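PDB 6BAF: photoreceptor-histidine kinase BphP from Stigmatella aurantiaca DW4/3-1, which senses light through a covalently bound bilin chromophore and, as a phytochrome histidine kinase, probably passes the signal on by phosphorylation. Local coordinates for residues Asn2-Pro7 against Pro195-Glu200; Gln76-Lys81 against Asp94-Arg99; Gly155-Ile160 against Cys273-Gly278. One frame throughout, in Å; residues are numbered along the deposited sequence.

Contact 1 holds the bilin BLR covalently and contact 3 borders its pocket through Thr274, whereas contact 2 lies away from it in the PAS fold. In contact 1, residues 2-7 near the N-terminus meet 195-200 of the GAF domain, and Cys3 carries the chromophore. Contact 3 pairs two strands of the GAF sheet, and its Thr274 side chain comes within about 4 Å of BLR. The centres of contacts 1 and 3 are about 25 Å apart. Contact 2, a hairpin centred about 28 Å from contact 1 and about 27 Å from contact 3, touches neither. Along the chain contacts 1 and 3 interlock, while contact 2 falls between the two segments of contact 1 and closes before contact 3 opens.

Contact 1: residues Asn2-Pro7 against Pro195-Glu200; sequences NCDREP and PRQARE. With BLR (3-[5-[(Z)-(4-ethenyl-3-methyl-5-oxidanylidene-pyrrol-2-ylidene)methyl]-2-[[5-[(Z)-(3-ethenyl-4-methyl-5-oxidanylidene-pyrrol-2-ylidene)methyl]-3-(3-hydroxy-3-oxopropyl)-4-methyl-1H-pyrrol-2-yl]methyl]-4-methyl-1H-pyrrol-3-yl]propanoic acid), chain B.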
loop_
_atom_site.group_PDB
_atom_site.type_symbol
_atom_site.label_atom_id
_atom_site.label_comp_id
_atom_site.label_asym_id
_atom_site.label_seq_id
_atom_site.Cartn_x
_atom_site.Cartn_y
_atom_site.Cartn_z
ATOM N N ASN A 2 -7.140 31.567 27.680
ATOM C CA ASN A 2 -5.936 30.963 27.100
ATOM C C ASN A 2 -6.197 29.949 25.971
ATOM O O ASN A 2 -7.341 29.722 25.544
ATOM C CB ASN A 2 -5.024 30.389 28.232
ATOM C CG ASN A 2 -5.348 28.920 28.679
ATOM O OD1 ASN A 2 -6.152 28.199 28.092
ATOM N ND2 ASN A 2 -4.655 28.484 29.726
ATOM N N CYS A 3 -5.100 29.364 25.468
ATOM C CA CYS A 3 -5.076 28.690 24.166
ATOM C C CYS A 3 -5.931 27.431 24.133
ATOM O O CYS A 3 -6.537 27.118 23.094
ATOM C CB CYS A 3 -3.627 28.341 23.816
ATOM S SG CYS A 3 -2.634 29.850 23.661
ATOM N N ASP A 4 -5.988 26.709 25.253
ATOM C CA ASP A 4 -6.576 25.381 25.361
ATOM C C ASP A 4 -8.104 25.388 25.299
ATOM O O ASP A 4 -8.697 24.311 25.245
ATOM C CB ASP A 4 -6.112 24.715 26.676
ATOM C CG ASP A 4 -4.541 24.567 26.803
ATOM O OD1 ASP A 4 -3.762 24.523 25.798
ATOM O OD2 ASP A 4 -4.068 24.458 27.964
ATOM N N ARG A 5 -8.768 26.547 25.273
ATOM C CA ARG A 5 -10.217 26.548 25.480
ATOM C C ARG A 5 -11.052 26.696 24.223
ATOM O O ARG A 5 -12.177 26.199 24.200
ATOM C CB ARG A 5 -10.634 27.644 26.470
ATOM C CG ARG A 5 -10.155 27.334 27.885
ATOM C CD ARG A 5 -11.122 26.354 28.553
ATOM N NE ARG A 5 -11.195 26.576 29.999
ATOM C CZ ARG A 5 -12.220 26.214 30.770
ATOM N NH1 ARG A 5 -13.290 25.618 30.228
ATOM N NH2 ARG A 5 -12.169 26.463 32.081
ATOM N N GLU A 6 -10.568 27.353 23.182
ATOM C CA GLU A 6 -11.336 27.422 21.948
ATOM C C GLU A 6 -11.683 26.011 21.485
ATOM O O GLU A 6 -10.804 25.147 21.468
ATOM C CB GLU A 6 -10.534 28.131 20.871
ATOM C CG GLU A 6 -11.143 27.979 19.494
ATOM C CD GLU A 6 -10.118 28.198 18.369
ATOM O OE1 GLU A 6 -8.882 28.225 18.699
ATOM O OE2 GLU A 6 -10.568 28.332 17.182
ATOM N N PRO A 7 -12.937 25.724 21.148
ATOM C CA PRO A 7 -13.281 24.338 20.819
ATOM C C PRO A 7 -12.436 23.747 19.683
ATOM O O PRO A 7 -11.505 22.990 19.981
ATOM C CB PRO A 7 -14.775 24.417 20.472
ATOM C CG PRO A 7 -15.277 25.539 21.315
ATOM C CD PRO A 7 -14.137 26.545 21.403
ATOM N N PRO A 195 -2.080 23.794 21.039
ATOM C CA PRO A 195 -2.680 23.778 22.375
ATOM C C PRO A 195 -3.391 22.464 22.626
ATOM O O PRO A 195 -3.582 21.623 21.744
ATOM C CB PRO A 195 -3.661 24.959 22.362
ATOM C CG PRO A 195 -4.010 25.126 20.876
ATOM C CD PRO A 195 -2.728 24.757 20.130
ATOM N N ARG A 196 -3.845 22.330 23.858
ATOM C CA ARG A 196 -4.164 21.017 24.382
ATOM C C ARG A 196 -5.377 20.392 23.689
ATOM O O ARG A 196 -5.396 19.183 23.440
ATOM C CB ARG A 196 -4.372 21.134 25.874
ATOM C CG ARG A 196 -5.240 20.106 26.405
ATOM C CD ARG A 196 -4.692 19.745 27.716
ATOM N NE ARG A 196 -5.769 19.201 28.516
ATOM C CZ ARG A 196 -5.565 18.494 29.620
ATOM N NH1 ARG A 196 -4.308 18.243 30.001
ATOM N NH2 ARG A 196 -6.607 18.032 30.306
ATOM N N GLN A 197 -6.398 21.173 23.362
ATOM C CA GLN A 197 -7.509 20.553 22.653
ATOM C C GLN A 197 -7.130 20.168 21.217
ATOM O O GLN A 197 -7.758 19.271 20.646
ATOM C CB GLN A 197 -8.739 21.479 22.670
ATOM C CG GLN A 197 -8.736 22.631 21.649
ATOM C CD GLN A 197 -7.833 23.802 22.027
ATOM O OE1 GLN A 197 -6.746 23.627 22.612
ATOM N NE2 GLN A 197 -8.281 25.014 21.693
ATOM N N ALA A 198 -6.127 20.816 20.616
ATOM C CA ALA A 198 -5.642 20.363 19.314
ATOM C C ALA A 198 -4.899 19.045 19.466
ATOM O O ALA A 198 -5.158 18.083 18.729
ATOM C CB ALA A 198 -4.737 21.420 18.675
ATOM N N ARG A 199 -4.008 18.970 20.454
ATOM C CA ARG A 199 -3.252 17.752 20.689
ATOM C C ARG A 199 -4.170 16.575 20.971
ATOM O O ARG A 199 -3.894 15.450 20.541
ATOM C CB ARG A 199 -2.315 17.915 21.863
ATOM C CG ARG A 199 -1.004 18.654 21.646
ATOM C CD ARG A 199 -0.322 18.607 23.027
ATOM N NE ARG A 199 -0.162 19.951 23.451
ATOM C CZ ARG A 199 -0.479 20.483 24.615
ATOM N NH1 ARG A 199 -0.962 19.795 25.641
ATOM N NH2 ARG A 199 -0.248 21.767 24.710
ATOM N N GLU A 200 -5.253 16.810 21.716
ATOM C CA GLU A 200 -6.199 15.740 22.003
ATOM C C GLU A 200 -6.944 15.310 20.748
ATOM O O GLU A 200 -7.175 14.119 20.541
ATOM C CB GLU A 200 -7.191 16.182 23.080
ATOM C CG GLU A 200 -6.628 16.076 24.495
ATOM C CD GLU A 200 -7.493 16.802 25.535
ATOM O OE1 GLU A 200 -8.459 17.527 25.138
ATOM O OE2 GLU A 200 -7.187 16.650 26.747
HETATM C CHA BLR B . -2.515 23.767 15.296
HETATM N NA BLR B . -0.091 24.504 15.341
HETATM C C1A BLR B . -1.060 23.680 14.916
HETATM C C2A BLR B . -0.532 22.705 14.064
HETATM C C3A BLR B . 0.797 22.919 13.984
HETATM C C4A BLR B . 1.057 24.052 14.769
HETATM C CMA BLR B . 1.792 22.044 13.163
HETATM C CAA BLR B . -1.347 21.599 13.390
HETATM C CBA BLR B . -2.065 22.079 12.102
HETATM C CGA BLR B . -1.097 22.184 10.913
HETATM O O1A BLR B . -0.496 21.126 10.563
HETATM O O2A BLR B . -0.880 23.289 10.283
HETATM C CHB BLR B . 2.364 24.751 15.076
HETATM N NB BLR B . 3.474 24.698 12.815
HETATM C C1B BLR B . 3.428 24.774 14.325
HETATM C C2B BLR B . 4.830 24.923 14.783
HETATM C C3B BLR B . 5.718 24.926 13.692
HETATM C C4B BLR B . 4.949 24.785 12.424
HETATM C CMB BLR B . 5.296 25.037 16.239
HETATM O OB BLR B . 5.353 24.764 11.316
HETATM C CAB BLR B . 7.242 25.029 13.866
HETATM C CBB BLR B . 8.066 24.889 12.854
HETATM N NC BLR B . -1.216 28.449 17.915
HETATM C C1C BLR B . -0.344 29.537 18.517
HETATM C C2C BLR B . -1.181 30.183 19.572
HETATM C C3C BLR B . -2.460 29.576 19.673
HETATM C C4C BLR B . -2.545 28.484 18.652
HETATM C CMC BLR B . -0.666 31.324 20.422
HETATM O OC BLR B . 0.761 29.829 18.209
HETATM C CAC BLR B . -3.583 29.981 20.648
HETATM C CBC BLR B . -3.374 30.069 21.974
HETATM C CHD BLR B . -3.572 27.718 18.446
HETATM N ND BLR B . -2.464 25.850 16.835
HETATM C C1D BLR B . -3.584 26.509 17.544
HETATM C C2D BLR B . -4.842 25.835 17.270
HETATM C C3D BLR B . -4.532 24.706 16.400
HETATM C C4D BLR B . -3.053 24.666 16.115
HETATM C CMD BLR B . -6.210 26.241 17.833
HETATM C CAD BLR B . -5.536 23.722 15.837
HETATM C CBD BLR B . -5.892 24.153 14.423
HETATM C CGD BLR B . -6.997 23.173 14.080
HETATM O O1D BLR B . -6.730 21.923 14.041
HETATM O O2D BLR B . -8.177 23.615 13.933
HETATM O O HOH W 1 -0.868 23.878 26.049
#
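Gln197 reaches from the first turn of helix 196-202 into the bend of residues 2-7 and grips its backbone with one amide nitrogen. Its CG sits between the backbone N and the carbonyl carbon (chi1 80°), a crowded position, and a second bend at chi2 turns the amide toward Cys3 and Glu6. Gln197 NE2 donates to Cys3 O at 3.1 Å, the carbonyl oxygen lying nearly in the amide plane. The other N-H meets Glu6 O on a lone pair; the distance of 2.5 Å from Gln197 NE2 is short enough for its exact value to be doubtful. A glutamine suits this place because its NH2 group binds Cys3 O and can probably serve the Glu6 carbonyl as well.

Asp4 holds the start of the helix. Its carboxylate, swung beside its own backbone N (chi1 -59°), lets Asp4 OD1 accept from Arg196 N at 2.9 Å, the donor standing well above the carboxylate plane. The same oxygen receives a water that in turn accepts from Arg199 NH2 at 2.6 Å. That water lies at the guanidinium edge, in its plane, while the Arg199 side chain is further tied to the carbonyls of Ala191 and Ile194. Asn2 OD1 accepts from Asp4 N in an Asx turn that braces the bend.

Pro195, at the N-cap, lies between Cys3 and a pyrrole ring of the bilin: its CB packs on Cys3 CB at 3.7 Å, and its CD approaches C1D of BLR to 3.2 Å. Cys3 SG is bonded to BLR CBC at 1.9 Å. Glu6 OE1 and Ala198 CB touch the bilin as well. This is the chromophore pocket of a bacteriophytochrome, where a cysteine near the N-terminus is joined by a thioether to a bilin seated in the GAF domain.

Contact 2: residues Gln76-Lys81 against Asp94-Arg99; sequences QLNPLK and DGIAHR
The beta hairpin of strands 80-85 and 90-100 in the PAS fold begins where Leu80 and Gly95 form an antiparallel hydrogen-bonded pair. Leu80 N donates to Gly95 O at 2.7 Å, and Gly95 N returns a bond to Leu80 O at 2.8 Å. Glycine suits this close pair, CA to CA 4.6 Å, because a side chain here would point to the face of Leu80 and come close to its CB.

Asn78 carries the ladder on with its side chain, just before the chain enters strand 80-85 after the cis peptide bond between Asn78 and Pro79. With CG beside its own backbone N (chi1 -68°), the amide lies along Ala97 and partly imitates a backbone peptide. Asn78 OD1 accepts from Ala97 N at 3.0 Å, from above the carbonyl plane, whereas Asn78 ND2 donates to Ala97 O at 2.9 Å, in the amide plane.

Leu80 CD1 rests on Ala97 CB at 3.8 Å, and Leu69 of helix 59-69 touches both. On the other face Asp94 and Ile96 meet Tyr284 of helix 284-300, while Pro79 also packs on Phe123 of the second subunit. A side-chain amide thus extends the ladder of an antiparallel hairpin at the margin of a PAS sheet.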
loop_
_atom_site.group_PDB
_atom_site.type_symbol
_atom_site.label_atom_id
_atom_site.label_comp_id
_atom_site.label_asym_id
_atom_site.label_seq_id
_atom_site.Cartn_x
_atom_site.Cartn_y
_atom_site.Cartn_z
ATOM N N GLN A 76 -12.991 0.624 6.462
ATOM C CA GLN A 76 -12.460 -0.096 5.287
ATOM C C GLN A 76 -12.899 0.086 3.818
ATOM O O GLN A 76 -12.152 -0.314 2.948
ATOM C CB GLN A 76 -12.604 -1.590 5.630
ATOM C CG GLN A 76 -11.915 -2.018 6.992
ATOM C CD GLN A 76 -12.577 -1.456 8.295
ATOM O OE1 GLN A 76 -13.802 -1.334 8.388
ATOM N NE2 GLN A 76 -11.750 -1.113 9.291
ATOM N N LEU A 77 -14.051 0.693 3.501
ATOM C CA LEU A 77 -14.404 0.917 2.103
ATOM C C LEU A 77 -13.949 2.252 1.522
ATOM O O LEU A 77 -13.990 2.403 0.290
ATOM C CB LEU A 77 -15.924 0.793 1.909
ATOM C CG LEU A 77 -16.490 -0.464 2.596
ATOM C CD1 LEU A 77 -18.008 -0.418 2.703
ATOM C CD2 LEU A 77 -16.052 -1.733 1.864
ATOM N N ASN A 78 -13.568 3.247 2.332
ATOM C CA ASN A 78 -13.101 4.496 1.702
ATOM C C ASN A 78 -11.858 4.209 0.839
ATOM O O ASN A 78 -11.069 3.334 1.174
ATOM C CB ASN A 78 -12.789 5.586 2.741
ATOM C CG ASN A 78 -14.053 6.092 3.460
ATOM O OD1 ASN A 78 -15.077 6.315 2.824
ATOM N ND2 ASN A 78 -13.987 6.236 4.768
ATOM N N PRO A 79 -11.686 4.936 -0.272
ATOM C CA PRO A 79 -12.577 6.005 -0.756
ATOM C C PRO A 79 -13.769 5.442 -1.540
ATOM O O PRO A 79 -13.683 4.384 -2.157
ATOM C CB PRO A 79 -11.667 6.839 -1.656
ATOM C CG PRO A 79 -10.678 5.732 -2.277
ATOM C CD PRO A 79 -10.472 4.763 -1.103
ATOM N N LEU A 80 -14.900 6.132 -1.484
ATOM C CA LEU A 80 -16.063 5.714 -2.242
ATOM C C LEU A 80 -16.014 6.407 -3.586
ATOM O O LEU A 80 -15.638 7.569 -3.675
ATOM C CB LEU A 80 -17.350 6.080 -1.498
ATOM C CG LEU A 80 -17.327 5.659 -0.031
ATOM C CD1 LEU A 80 -18.560 6.229 0.690
ATOM C CD2 LEU A 80 -17.239 4.128 0.114
ATOM N N LYS A 81 -16.386 5.694 -4.637
ATOM C CA LYS A 81 -16.526 6.341 -5.928
ATOM C C LYS A 81 -17.896 7.007 -5.972
ATOM O O LYS A 81 -18.924 6.342 -5.822
ATOM C CB LYS A 81 -16.369 5.332 -7.062
ATOM C CG LYS A 81 -16.587 5.983 -8.423
ATOM C CD LYS A 81 -16.283 5.045 -9.607
ATOM C CE LYS A 81 -16.875 3.646 -9.388
ATOM N NZ LYS A 81 -18.289 3.568 -9.854
ATOM N N ASP A 94 -14.002 11.613 -5.073
ATOM C CA ASP A 94 -13.710 10.645 -4.016
ATOM C C ASP A 94 -14.535 11.011 -2.795
ATOM O O ASP A 94 -14.463 12.140 -2.300
ATOM C CB ASP A 94 -12.228 10.624 -3.648
ATOM C CG ASP A 94 -11.342 10.168 -4.816
ATOM O OD1 ASP A 94 -11.667 9.123 -5.445
ATOM O OD2 ASP A 94 -10.345 10.875 -5.093
ATOM N N GLY A 95 -15.328 10.051 -2.320
ATOM C CA GLY A 95 -16.066 10.206 -1.093
ATOM C C GLY A 95 -15.257 9.591 0.029
ATOM O O GLY A 95 -14.739 8.476 -0.090
ATOM N N ILE A 96 -15.131 10.340 1.105
ATOM C CA ILE A 96 -14.633 9.827 2.356
ATOM C C ILE A 96 -15.779 9.958 3.352
ATOM O O ILE A 96 -16.194 11.081 3.681
ATOM C CB ILE A 96 -13.396 10.601 2.806
ATOM C CG1 ILE A 96 -12.359 10.571 1.682
ATOM C CG2 ILE A 96 -12.888 10.048 4.101
ATOM C CD1 ILE A 96 -11.425 11.744 1.740
ATOM N N ALA A 97 -16.303 8.831 3.820
ATOM C CA ALA A 97 -17.458 8.831 4.697
ATOM C C ALA A 97 -17.072 8.251 6.048
ATOM O O ALA A 97 -16.245 7.339 6.124
ATOM C CB ALA A 97 -18.616 8.043 4.067
ATOM N N HIS A 98 -17.640 8.800 7.116
ATOM C CA HIS A 98 -17.404 8.278 8.453
ATOM C C HIS A 98 -18.650 8.521 9.305
ATOM O O HIS A 98 -19.503 9.339 8.967
ATOM C CB HIS A 98 -16.149 8.900 9.119
ATOM C CG HIS A 98 -16.326 10.319 9.570
ATOM N ND1 HIS A 98 -16.255 11.392 8.702
ATOM C CD2 HIS A 98 -16.559 10.845 10.802
ATOM C CE1 HIS A 98 -16.457 12.515 9.375
ATOM N NE2 HIS A 98 -16.652 12.213 10.648
ATOM N N ARG A 99 -18.749 7.767 10.401
ATOM C CA ARG A 99 -19.757 7.932 11.426
ATOM C C ARG A 99 -19.098 8.502 12.666
ATOM O O ARG A 99 -18.054 8.006 13.096
ATOM C CB ARG A 99 -20.422 6.601 11.751
ATOM C CG ARG A 99 -21.130 6.002 10.540
ATOM C CD ARG A 99 -21.930 4.765 10.949
ATOM N NE ARG A 99 -22.675 4.254 9.812
ATOM C CZ ARG A 99 -22.209 3.326 8.988
ATOM N NH1 ARG A 99 -21.002 2.810 9.192
ATOM N NH2 ARG A 99 -22.924 2.934 7.958
#

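Contact 3: residues Gly155-Ile160 against Cys273-Gly278; sequences GFDRAI and CTQVSG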
loop_
_atom_site.group_PDB
_atom_site.type_symbol
_atom_site.label_atom_id
_atom_site.label_comp_id
_atom_site.label_asym_id
_atom_site.label_seq_id
_atom_site.Cartn_x
_atom_site.Cartn_y
_atom_site.Cartn_z
ATOM N N GLY A 155 5.753 17.268 -2.492
ATOM C CA GLY A 155 6.213 18.527 -3.045
ATOM C C GLY A 155 6.196 19.704 -2.084
ATOM O O GLY A 155 6.372 20.844 -2.521
ATOM N N PHE A 156 5.984 19.477 -0.795
ATOM C CA PHE A 156 5.997 20.585 0.152
ATOM C C PHE A 156 7.392 21.221 0.263
ATOM O O PHE A 156 8.416 20.529 0.251
ATOM C CB PHE A 156 5.525 20.079 1.523
ATOM C CG PHE A 156 4.034 20.265 1.776
ATOM C CD1 PHE A 156 3.504 21.536 2.014
ATOM C CD2 PHE A 156 3.169 19.158 1.822
ATOM C CE1 PHE A 156 2.114 21.727 2.307
ATOM C CE2 PHE A 156 1.789 19.323 2.110
ATOM C CZ PHE A 156 1.263 20.621 2.342
ATOM N N ASP A 157 7.422 22.545 0.432
ATOM C CA ASP A 157 8.682 23.257 0.652
ATOM C C ASP A 157 9.428 22.776 1.874
ATOM O O ASP A 157 10.662 22.828 1.892
ATOM C CB ASP A 157 8.441 24.762 0.801
ATOM C CG ASP A 157 8.045 25.395 -0.493
ATOM O OD1 ASP A 157 8.578 24.928 -1.512
ATOM O OD2 ASP A 157 7.188 26.320 -0.529
ATOM N N ARG A 158 8.723 22.347 2.927
ATOM C CA ARG A 158 9.402 21.933 4.141
ATOM C C ARG A 158 8.637 20.791 4.780
ATOM O O ARG A 158 7.409 20.816 4.821
ATOM C CB ARG A 158 9.539 23.128 5.123
ATOM C CG ARG A 158 10.202 22.818 6.509
ATOM C CD ARG A 158 10.606 24.171 7.300
ATOM N NE ARG A 158 9.519 25.104 7.133
ATOM C CZ ARG A 158 9.608 26.370 6.775
ATOM N NH1 ARG A 158 8.474 27.037 6.632
ATOM N NH2 ARG A 158 10.782 26.977 6.608
ATOM N N ALA A 159 9.352 19.814 5.322
ATOM C CA ALA A 159 8.751 18.752 6.106
ATOM C C ALA A 159 9.647 18.544 7.305
ATOM O O ALA A 159 10.862 18.398 7.142
ATOM C CB ALA A 159 8.612 17.430 5.314
ATOM N N ILE A 160 9.065 18.520 8.511
ATOM C CA ILE A 160 9.838 18.322 9.723
ATOM C C ILE A 160 9.225 17.190 10.520
ATOM O O ILE A 160 8.060 16.827 10.330
ATOM C CB ILE A 160 9.912 19.612 10.579
ATOM C CG1 ILE A 160 8.499 20.015 11.070
ATOM C CG2 ILE A 160 10.528 20.744 9.750
ATOM C CD1 ILE A 160 8.500 21.019 12.298
ATOM N N CYS A 273 4.315 19.530 7.491
ATOM C CA CYS A 273 4.738 20.046 6.194
ATOM C C CYS A 273 4.171 21.424 5.997
ATOM O O CYS A 273 3.019 21.689 6.378
ATOM C CB CYS A 273 4.257 19.188 5.004
ATOM S SG CYS A 273 4.607 17.446 5.275
ATOM N N THR A 274 4.964 22.286 5.357
ATOM C CA THR A 274 4.549 23.661 5.134
ATOM C C THR A 274 5.022 24.103 3.763
ATOM O O THR A 274 6.073 23.671 3.267
ATOM C CB THR A 274 5.095 24.611 6.238
ATOM O OG1 THR A 274 6.481 24.338 6.458
ATOM C CG2 THR A 274 4.370 24.365 7.586
ATOM N N GLN A 275 4.220 24.950 3.151
ATOM C CA GLN A 275 4.500 25.536 1.853
ATOM C C GLN A 275 4.697 27.024 2.072
ATOM O O GLN A 275 3.819 27.674 2.648
ATOM C CB GLN A 275 3.333 25.307 0.900
ATOM C CG GLN A 275 3.653 25.645 -0.540
ATOM C CD GLN A 275 4.514 24.578 -1.217
ATOM O OE1 GLN A 275 5.092 23.689 -0.571
ATOM N NE2 GLN A 275 4.569 24.643 -2.525
ATOM N N VAL A 276 5.845 27.557 1.659
ATOM C CA VAL A 276 6.022 29.005 1.714
ATOM C C VAL A 276 5.525 29.631 0.418
ATOM O O VAL A 276 5.024 30.756 0.431
ATOM C CB VAL A 276 7.492 29.369 2.010
ATOM C CG1 VAL A 276 8.005 28.564 3.198
ATOM C CG2 VAL A 276 8.348 29.064 0.850
ATOM N N SER A 277 5.591 28.867 -0.676
ATOM C CA SER A 277 5.217 29.207 -2.047
ATOM C C SER A 277 3.768 29.616 -2.172
ATOM O O SER A 277 3.378 30.711 -1.774
ATOM C CB SER A 277 5.428 27.998 -2.989
ATOM O OG SER A 277 6.764 27.472 -2.956
ATOM N N GLY A 278 2.980 28.748 -2.776
ATOM C CA GLY A 278 1.566 28.989 -2.979
ATOM C C GLY A 278 0.815 27.846 -2.323
ATOM O O GLY A 278 1.178 27.442 -1.209
HETATM O O HOH W 2 7.098 22.349 7.938
#
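Phe156 and Cys273 make the tight, apolar side of this antiparallel strand pair. Cys273 CB lies over one face of the Phe156 ring, 3.6 Å from its centroid, in a CH-pi contact, while the sulfur stands obliquely to the ring and touches Ala159 CB. Met257 also packs against both, and Val150 of helix 139-154 adds to the apolar packing against Cys273.

A classic beta bulge sets Asp157 and Arg158 both opposite Thr274. Arg158 N bonds to Thr274 O and Thr274 N back to Arg158 O, but Asp157 N turns to Gln275 OE1 at 2.8 Å. Gln275, bent at chi2 (76°), lays its amide flat against the Asp157 carboxylate, the planes 6° apart. On the face that carries Arg158 and Thr274, Arg158 NE donates to Thr274 OG1 at 3.2 Å beside the bilin pocket; a water is hydrogen-bonded to that hydroxyl, and Arg158 NH2 is held by Asp182 O.

Toward solvent stand Val276 and Ser277, partly exposed, yet their polar atoms hold the buried Asp157 OD2. Ser277 OG meets its syn lone pair at 2.7 Å, Val276 N its anti lone pair, and Ser277 N comes nearly head-on. An aspartate suits a spot where two backbone N-H groups and a hydroxyl converge. These donors, with Arg180 in a long, weak ion pair to OD1, would probably favour an ionised carboxylate that pins the loop following strand 266-275.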